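Thioredoxin-like protein (Klebsiella pneumoniae subsp. pneumoniae MGH 78578, PDB 3TY1) is of uncertain function, but has a galactose mutarotase-like fold and probably binds carbohydrate, perhaps as an aldose 1-epimerase. Local coordinates at residues Pro203-Ile208 with Val334-Pro339. Sequence-based numbering, arbitrary orientation.
Sequences PHDYQI and VKQLQP
Backbone hydrogen bonds pair the start of strand 204-214 with the short strand 335-337 in antiparallel fashion. His204 and Leu337 form a hydrogen-bonded pair, with His204 N donating to Leu337 O at 3.1 Å and Leu337 N to His204 O at 2.9 Å, both donors lying in the carbonyl planes. At the next such pair, Tyr206 N reaches Lys335 O at 3.0 Å from 37° above the carbonyl plane, while the return bond from Lys335 N to Tyr206 O is weak, bent to 135° at the hydrogen. Between them, Asp205 and Gln336 are a non-hydrogen-bonded pair.

Apolar packing centres on the buried ring of Tyr206. With CG in the crowded position between backbone N and carbonyl carbon (chi1 75°), the ring is brought back toward strand 335-337, so that Lys335 CB makes a CH-pi contact over one face, 3.8 Å from the centroid and displaced toward the rim. Leu337 CB meets Tyr206 CD1 obliquely at 3.8 Å. Tyr206 and Leu337 also touch Leu196 and Ala343, side chains of the large antiparallel sheet, so this pairing forms part of the packing of two sheets in the supersandwich of the galactose mutarotase clan. The Lys335 chain, bent at chi2 and chi4, leads away and carries NZ to hydrogen bonds with Arg333 O and Thr319 O. A Val334 methyl, CG1, lies 3.6 Å from Asp205 CG, the side chains crossing at about a right angle.

Asp205 and Gln336 run side by side on the other face of the strand pair, linked by a weak bond from Gln336 NE2 to Asp205 OD1. Within its own strand, His204 ND1 donates in its ring plane to a lone pair of Asp205 O at 2.7 Å, restraining the imidazole's rotation.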
# COMPACT_ATOMS: atom_id res chain seq x y z
N PRO A 203 -5.34 -5.71 -29.05
CA PRO A 203 -3.90 -5.90 -28.94
C PRO A 203 -3.35 -5.03 -27.84
O PRO A 203 -3.85 -3.93 -27.65
CB PRO A 203 -3.37 -5.41 -30.29
CG PRO A 203 -4.49 -4.53 -30.86
CD PRO A 203 -5.72 -5.20 -30.39
N HIS A 204 -2.36 -5.53 -27.10
CA HIS A 204 -1.72 -4.75 -26.07
C HIS A 204 -0.20 -4.85 -26.18
O HIS A 204 0.36 -5.90 -26.54
CB HIS A 204 -2.21 -5.16 -24.67
CG HIS A 204 -1.99 -4.09 -23.66
ND1 HIS A 204 -0.75 -3.83 -23.12
CD2 HIS A 204 -2.83 -3.18 -23.13
CE1 HIS A 204 -0.84 -2.80 -22.31
NE2 HIS A 204 -2.09 -2.38 -22.30
N ASP A 205 0.45 -3.73 -25.89
CA ASP A 205 1.91 -3.70 -25.78
C ASP A 205 2.42 -4.58 -24.63
O ASP A 205 1.71 -4.80 -23.67
CB ASP A 205 2.42 -2.27 -25.50
CG ASP A 205 2.31 -1.35 -26.69
OD1 ASP A 205 1.97 -1.78 -27.82
OD2 ASP A 205 2.59 -0.16 -26.47
N TYR A 206 3.64 -5.10 -24.77
CA TYR A 206 4.31 -5.75 -23.66
C TYR A 206 5.80 -5.57 -23.84
O TYR A 206 6.27 -5.31 -24.95
CB TYR A 206 3.93 -7.23 -23.54
CG TYR A 206 4.56 -8.17 -24.57
CD1 TYR A 206 3.94 -8.40 -25.81
CD2 TYR A 206 5.75 -8.81 -24.30
CE1 TYR A 206 4.52 -9.28 -26.73
CE2 TYR A 206 6.33 -9.67 -25.20
CZ TYR A 206 5.72 -9.91 -26.40
OH TYR A 206 6.37 -10.77 -27.24
N GLN A 207 6.50 -5.62 -22.71
CA GLN A 207 7.95 -5.62 -22.64
C GLN A 207 8.39 -6.55 -21.51
O GLN A 207 7.70 -6.64 -20.50
CB GLN A 207 8.50 -4.25 -22.31
CG GLN A 207 8.12 -3.12 -23.23
CD GLN A 207 8.61 -1.81 -22.68
OE1 GLN A 207 7.93 -1.20 -21.84
NE2 GLN A 207 9.82 -1.38 -23.10
N ILE A 208 9.55 -7.19 -21.66
CA ILE A 208 10.09 -8.02 -20.55
C ILE A 208 11.60 -8.06 -20.57
O ILE A 208 12.19 -8.18 -21.61
CB ILE A 208 9.49 -9.46 -20.58
CG1 ILE A 208 10.01 -10.37 -19.44
CG2 ILE A 208 9.71 -10.13 -21.96
CD1 ILE A 208 9.67 -9.88 -18.01
N VAL A 334 9.20 -2.14 -28.43
CA VAL A 334 8.00 -2.56 -27.70
C VAL A 334 7.21 -3.52 -28.61
O VAL A 334 6.83 -3.17 -29.70
CB VAL A 334 7.14 -1.37 -27.26
CG1 VAL A 334 5.84 -1.84 -26.64
CG2 VAL A 334 7.92 -0.53 -26.28
N LYS A 335 6.99 -4.74 -28.14
CA LYS A 335 6.30 -5.78 -28.89
C LYS A 335 4.81 -5.61 -28.61
O LYS A 335 4.45 -4.93 -27.66
CB LYS A 335 6.80 -7.18 -28.41
CG LYS A 335 8.37 -7.39 -28.34
CD LYS A 335 9.08 -7.06 -29.70
CE LYS A 335 10.62 -7.39 -29.79
NZ LYS A 335 11.62 -6.37 -29.25
N GLN A 336 3.97 -6.21 -29.45
CA GLN A 336 2.51 -6.21 -29.30
C GLN A 336 2.00 -7.66 -29.26
O GLN A 336 2.54 -8.53 -29.96
CB GLN A 336 1.86 -5.48 -30.49
CG GLN A 336 2.14 -3.97 -30.53
CD GLN A 336 3.54 -3.62 -31.01
OE1 GLN A 336 4.02 -4.18 -32.00
NE2 GLN A 336 4.20 -2.69 -30.32
N LEU A 337 0.99 -7.94 -28.44
CA LEU A 337 0.41 -9.28 -28.35
C LEU A 337 -1.04 -9.16 -28.76
O LEU A 337 -1.80 -8.36 -28.20
CB LEU A 337 0.58 -9.83 -26.92
CG LEU A 337 0.59 -11.34 -26.63
CD1 LEU A 337 1.49 -12.16 -27.58
CD2 LEU A 337 0.98 -11.58 -25.14
N GLN A 338 -1.43 -9.93 -29.78
CA GLN A 338 -2.78 -9.88 -30.32
C GLN A 338 -3.80 -10.46 -29.35
O GLN A 338 -3.43 -11.19 -28.44
CB GLN A 338 -2.81 -10.63 -31.67
CG GLN A 338 -1.94 -9.98 -32.76
CD GLN A 338 -2.31 -8.52 -32.98
OE1 GLN A 338 -1.47 -7.63 -32.87
NE2 GLN A 338 -3.57 -8.27 -33.20
N PRO A 339 -5.10 -10.10 -29.51
CA PRO A 339 -6.14 -10.63 -28.62
C PRO A 339 -6.11 -12.15 -28.53
O PRO A 339 -6.14 -12.82 -29.56
CB PRO A 339 -7.45 -10.19 -29.29
CG PRO A 339 -7.10 -9.07 -30.13
CD PRO A 339 -5.69 -9.27 -30.58